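Local coordinates for protein cystine knot (fluoropropylated) (Momordica cochinchinensis, PDB 6CDX) that binds an integrin of the alpha-v beta-6 type through an epitope carried on a trypsin-inhibitor cystine-knot scaffold and has been evaluated in tracer form for imaging cancer and lung fibrosis, at residues Arg19-Ser22 and Cys28-Arg31; Cys3-Arg8 and Leu14-Arg19. All coordinates share one frame; numbering follows the deposited sequence.

Interaction 1 of 2, residues Arg19-Ser22 and Cys28-Arg31; sequences RRDS and CICR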
loop_
_atom_site.group_PDB
_atom_site.type_symbol
_atom_site.label_atom_id
_atom_site.label_comp_id
_atom_site.label_asym_id
_atom_site.label_seq_id
_atom_site.Cartn_x
_atom_site.Cartn_y
_atom_site.Cartn_z
ATOM N N ARG A 19 -3.591 4.506 -7.443
ATOM C CA ARG A 19 -4.720 4.394 -8.366
ATOM C C ARG A 19 -4.666 3.053 -9.112
ATOM O O ARG A 19 -5.597 2.684 -9.836
ATOM C CB ARG A 19 -4.756 5.526 -9.384
ATOM C CG ARG A 19 -5.106 6.823 -8.690
ATOM C CD ARG A 19 -4.851 8.034 -9.519
ATOM N NE ARG A 19 -5.495 9.213 -8.932
ATOM C CZ ARG A 19 -5.020 9.892 -7.995
ATOM N NH1 ARG A 19 -5.645 10.950 -7.498
ATOM N NH2 ARG A 19 -3.899 9.629 -7.489
ATOM N N ARG A 20 -3.571 2.303 -8.874
ATOM C CA ARG A 20 -3.295 1.050 -9.596
ATOM C C ARG A 20 -2.159 0.404 -8.817
ATOM O O ARG A 20 -1.446 1.080 -8.090
ATOM C CB ARG A 20 -2.920 1.369 -11.068
ATOM C CG ARG A 20 -1.703 2.256 -11.210
ATOM C CD ARG A 20 -1.653 2.916 -12.579
ATOM N NE ARG A 20 -2.778 3.834 -12.826
ATOM C CZ ARG A 20 -2.716 5.141 -12.575
ATOM N NH1 ARG A 20 -3.774 5.900 -12.768
ATOM N NH2 ARG A 20 -1.539 5.672 -12.110
ATOM N N ASP A 21 -1.952 -0.895 -9.008
ATOM C CA ASP A 21 -0.988 -1.635 -8.232
ATOM C C ASP A 21 0.341 -1.142 -8.455
ATOM O O ASP A 21 1.209 -1.136 -7.523
ATOM C CB ASP A 21 -1.067 -3.160 -8.546
ATOM C CG ASP A 21 -2.238 -3.864 -8.046
ATOM O OD1 ASP A 21 -2.929 -3.356 -7.160
ATOM O OD2 ASP A 21 -2.479 -4.999 -8.538
ATOM N N SER A 22 0.676 -0.677 -9.656
ATOM C CA SER A 22 2.019 -0.253 -9.987
ATOM C C SER A 22 2.439 1.083 -9.288
ATOM O O SER A 22 3.626 1.352 -9.215
ATOM C CB SER A 22 2.158 -0.217 -11.505
ATOM O OG SER A 22 1.370 0.884 -12.067
ATOM N N CYS A 28 3.655 -4.754 -2.887
ATOM C CA CYS A 28 2.360 -4.260 -2.347
ATOM C C CYS A 28 1.369 -4.068 -3.447
ATOM O O CYS A 28 1.769 -3.852 -4.636
ATOM C CB CYS A 28 2.549 -3.010 -1.543
ATOM S SG CYS A 28 3.695 -3.137 -0.132
ATOM N N ILE A 29 0.077 -4.087 -3.115
ATOM C CA ILE A 29 -1.001 -3.918 -4.107
ATOM C C ILE A 29 -1.928 -2.779 -3.643
ATOM O O ILE A 29 -1.957 -2.395 -2.479
ATOM C CB ILE A 29 -1.714 -5.224 -4.371
ATOM C CG1 ILE A 29 -2.377 -5.778 -3.141
ATOM C CG2 ILE A 29 -0.770 -6.186 -4.994
ATOM C CD1 ILE A 29 -3.219 -6.986 -3.501
ATOM N N CYS A 30 -2.692 -2.272 -4.585
ATOM C CA CYS A 30 -3.560 -1.142 -4.317
ATOM C C CYS A 30 -4.826 -1.702 -3.681
ATOM O O CYS A 30 -5.343 -2.807 -4.067
ATOM C CB CYS A 30 -3.719 -0.291 -5.562
ATOM S SG CYS A 30 -4.516 1.282 -5.253
ATOM N N ARG A 31 -5.280 -1.125 -2.558
ATOM C CA ARG A 31 -6.458 -1.667 -1.897
ATOM C C ARG A 31 -7.637 -0.742 -2.194
ATOM O O ARG A 31 -7.551 0.325 -2.759
ATOM C CB ARG A 31 -6.175 -1.858 -0.405
ATOM C CG ARG A 31 -4.894 -2.660 -0.123
ATOM C CD ARG A 31 -4.711 -3.921 -0.889
ATOM N NE ARG A 31 -5.510 -5.043 -0.488
ATOM C CZ ARG A 31 -6.134 -5.849 -1.374
ATOM N NH1 ARG A 31 -6.777 -6.927 -0.924
ATOM N NH2 ARG A 31 -6.229 -5.587 -2.649
HETATM O O HOH W 1 -5.355 -4.567 -6.323
#
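Asp21 and Cys30 meet through one short, nearly straight hydrogen bond: the backbone N of Cys30 donates to Asp21 OD1 at 2.8 Å, with an N-H...O angle of 171°. The amide comes to the anti side of the carboxylate and lies 32° out of its plane. The same oxygen accepts a second hydrogen bond from a water, 2.8 Å from OD1, which also donates to the backbone O of Cys30 at 2.9 Å. Amide and carbonyl of one residue are thus both tied to a single carboxylate oxygen, directly and through water. Chi1 of Asp21, -72°, sets the carboxylate beside its own backbone N and lets it run alongside Ile29, whose CB lies 3.6 Å from Asp21 OD1. Further along, Cys30 CB packs 3.7 Å from Arg20 O. Cys30 SG stands anti to its own backbone N, near the amides of Arg19 and Arg20, and from there joins Cys18. In the second shell, Arg31 NH2 donates to Cys30 O at 3.2 Å, giving that carbonyl another donor besides the water, while Ile29 CD1 lies over one face of the guanidinium, offset toward its rim. Asp23 accepts a hydrogen bond from the backbone N of Arg19. A surface carboxylate thereby joins the loop entering the 3-10 segment at Asp21 to loop 28-31 beside the Cys18-Cys30 disulfide, within the squash-family inhibitor cystine knot.

Interaction 2 of 2, residues Cys3-Arg8 and Leu14-Arg19; sequences CILNGR and LLFRCR
Phe16 and Leu5 carry this contact, their side chains crossing at a slant. Both methyls of Leu5 address one ortho carbon of the ring: CD2 lies 3.8 Å from Phe16 CD2, and CD1 lies 3.9 Å from that same ring atom. Both branches thus come to the same ring carbon obliquely, and Leu5 CD2 also reaches Phe16 CE2 at 4.0 Å. At the far end of the ring Ile4 makes a looser approach, its CD1 4.2 Å from Phe16 CZ, and it too comes obliquely. The ring is carried across to the turn by chi1 of -67°, which places Phe16 CG opposite its carbonyl carbon. With the nearest CA atoms, those of Leu5 and Phe16, still 9.2 Å apart, side chains span the gap, and the contacts they make are apolar. The loop presenting Ile4 and Leu5 is shaped by a type I turn from Cys3 to Asn6 that overlaps a type II turn from Leu5 to Arg8. Arg8 folds back over it, NH2 donating to Ile4 O at 3.0 Å from above the carbonyl plane, while its NE forms a salt bridge with Asp10. Pro25 also touches Phe16, and Leu5 rests on Cys36. This aromatic-aliphatic cluster joins the N-terminal turn to the segment 14-19, which carries Cys18, beside the disulfide core of a squash-family cystine knot.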
loop_
_atom_site.group_PDB
_atom_site.type_symbol
_atom_site.label_atom_id
_atom_site.label_comp_id
_atom_site.label_asym_id
_atom_site.label_seq_id
_atom_site.Cartn_x
_atom_site.Cartn_y
_atom_site.Cartn_z
ATOM N N CYS A 3 6.474 -6.839 0.877
ATOM C CA CYS A 3 5.620 -5.656 0.895
ATOM C C CYS A 3 5.717 -5.087 2.295
ATOM O O CYS A 3 5.192 -5.672 3.263
ATOM C CB CYS A 3 4.175 -6.070 0.639
ATOM S SG CYS A 3 2.981 -4.737 0.955
ATOM N N ILE A 4 6.298 -3.886 2.383
ATOM C CA ILE A 4 6.528 -3.260 3.677
ATOM C C ILE A 4 5.282 -2.839 4.381
ATOM O O ILE A 4 5.326 -2.435 5.562
ATOM C CB ILE A 4 7.484 -2.040 3.528
ATOM C CG1 ILE A 4 6.847 -0.880 2.733
ATOM C CG2 ILE A 4 8.865 -2.405 3.016
ATOM C CD1 ILE A 4 7.645 0.432 2.587
ATOM N N LEU A 5 4.143 -2.868 3.731
ATOM C CA LEU A 5 2.869 -2.455 4.326
ATOM C C LEU A 5 2.112 -3.586 4.970
ATOM O O LEU A 5 1.149 -3.320 5.685
ATOM C CB LEU A 5 2.040 -1.748 3.269
ATOM C CG LEU A 5 2.769 -0.482 2.664
ATOM C CD1 LEU A 5 1.891 0.041 1.552
ATOM C CD2 LEU A 5 2.996 0.561 3.754
ATOM N N ASN A 6 2.492 -4.849 4.725
ATOM C CA ASN A 6 1.760 -5.937 5.330
ATOM C C ASN A 6 2.068 -6.004 6.803
ATOM O O ASN A 6 3.217 -5.946 7.219
ATOM C CB ASN A 6 2.212 -7.281 4.755
ATOM C CG ASN A 6 1.813 -7.544 3.303
ATOM O OD1 ASN A 6 0.889 -6.930 2.759
ATOM N ND2 ASN A 6 2.471 -8.528 2.712
ATOM N N GLY A 7 1.032 -6.171 7.626
ATOM C CA GLY A 7 1.238 -6.507 9.027
ATOM C C GLY A 7 1.550 -5.358 9.944
ATOM O O GLY A 7 1.973 -5.618 11.061
ATOM N N ARG A 8 1.317 -4.125 9.593
ATOM C CA ARG A 8 1.641 -3.011 10.424
ATOM C C ARG A 8 0.425 -2.356 11.098
ATOM O O ARG A 8 -0.670 -2.422 10.539
ATOM C CB ARG A 8 2.478 -1.983 9.721
ATOM C CG ARG A 8 1.892 -1.366 8.581
ATOM C CD ARG A 8 2.944 -0.825 7.662
ATOM N NE ARG A 8 3.688 0.271 8.231
ATOM C CZ ARG A 8 4.811 0.838 7.789
ATOM N NH1 ARG A 8 5.203 1.971 8.356
ATOM N NH2 ARG A 8 5.582 0.265 6.877
ATOM N N LEU A 14 -1.202 4.897 4.446
ATOM C CA LEU A 14 -1.646 6.213 4.024
ATOM C C LEU A 14 -0.534 7.076 3.441
ATOM O O LEU A 14 -0.806 8.148 2.880
ATOM C CB LEU A 14 -2.386 6.959 5.126
ATOM C CG LEU A 14 -3.623 6.304 5.622
ATOM C CD1 LEU A 14 -4.369 7.185 6.612
ATOM C CD2 LEU A 14 -4.518 5.957 4.552
ATOM N N LEU A 15 0.729 6.652 3.526
ATOM C CA LEU A 15 1.803 7.308 2.827
ATOM C C LEU A 15 1.845 6.900 1.341
ATOM O O LEU A 15 2.576 7.556 0.560
ATOM C CB LEU A 15 3.154 6.934 3.431
ATOM C CG LEU A 15 3.398 7.381 4.849
ATOM C CD1 LEU A 15 4.622 6.683 5.436
ATOM C CD2 LEU A 15 3.385 8.927 4.936
ATOM N N PHE A 16 1.074 5.844 0.937
ATOM C CA PHE A 16 1.167 5.292 -0.387
ATOM C C PHE A 16 -0.157 5.306 -1.086
ATOM O O PHE A 16 -0.896 4.342 -1.158
ATOM C CB PHE A 16 1.762 3.894 -0.308
ATOM C CG PHE A 16 3.174 3.897 0.142
ATOM C CD1 PHE A 16 4.188 4.148 -0.732
ATOM C CD2 PHE A 16 3.496 3.607 1.454
ATOM C CE1 PHE A 16 5.492 4.116 -0.273
ATOM C CE2 PHE A 16 4.829 3.606 1.860
ATOM C CZ PHE A 16 5.800 3.885 1.002
ATOM N N ARG A 17 -0.495 6.485 -1.581
ATOM C CA ARG A 17 -1.716 6.648 -2.403
ATOM C C ARG A 17 -1.546 5.903 -3.698
ATOM O O ARG A 17 -0.471 5.942 -4.320
ATOM C CB ARG A 17 -1.905 8.119 -2.678
ATOM C CG ARG A 17 -3.162 8.482 -3.511
ATOM C CD ARG A 17 -4.416 8.453 -2.722
ATOM N NE ARG A 17 -5.576 8.891 -3.499
ATOM C CZ ARG A 17 -6.147 8.158 -4.473
ATOM N NH1 ARG A 17 -5.899 6.873 -4.628
ATOM N NH2 ARG A 17 -7.019 8.736 -5.300
ATOM N N CYS A 18 -2.571 5.224 -4.150
ATOM C CA CYS A 18 -2.469 4.456 -5.371
ATOM C C CYS A 18 -3.798 4.492 -6.116
ATOM O O CYS A 18 -4.891 4.412 -5.569
ATOM C CB CYS A 18 -2.055 3.009 -5.089
ATOM S SG CYS A 18 -3.179 2.123 -3.980
ATOM N N ARG A 19 -3.591 4.506 -7.443
ATOM C CA ARG A 19 -4.720 4.394 -8.366
ATOM C C ARG A 19 -4.666 3.053 -9.112
ATOM O O ARG A 19 -5.597 2.684 -9.836
ATOM C CB ARG A 19 -4.756 5.526 -9.384
ATOM C CG ARG A 19 -5.106 6.823 -8.690
ATOM C CD ARG A 19 -4.851 8.034 -9.519
ATOM N NE ARG A 19 -5.495 9.213 -8.932
ATOM C CZ ARG A 19 -5.020 9.892 -7.995
ATOM N NH1 ARG A 19 -5.645 10.950 -7.498
ATOM N NH2 ARG A 19 -3.899 9.629 -7.489
#

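Overall arrangement
The two contacts lie in a 37-residue chain that has short 3-10 structure but no alpha helix or beta strand. Their centres lie 9 Å apart, interaction 2 about 2 Å from the centre of the chain and interaction 1 about 6 Å from it, toward the surface. Along the sequence, 3-8 comes first, then 14-19, which runs through the shared Arg19 into 19-22, and finally 28-31. Two disulfides stitch them together: Cys18 to Cys30 and Cys3 to Cys28. Each thus connects one segment of interaction 2 with the segment 28-31 of interaction 1. With Cys24-Cys36 they complete the three disulfides of the knotted scaffold.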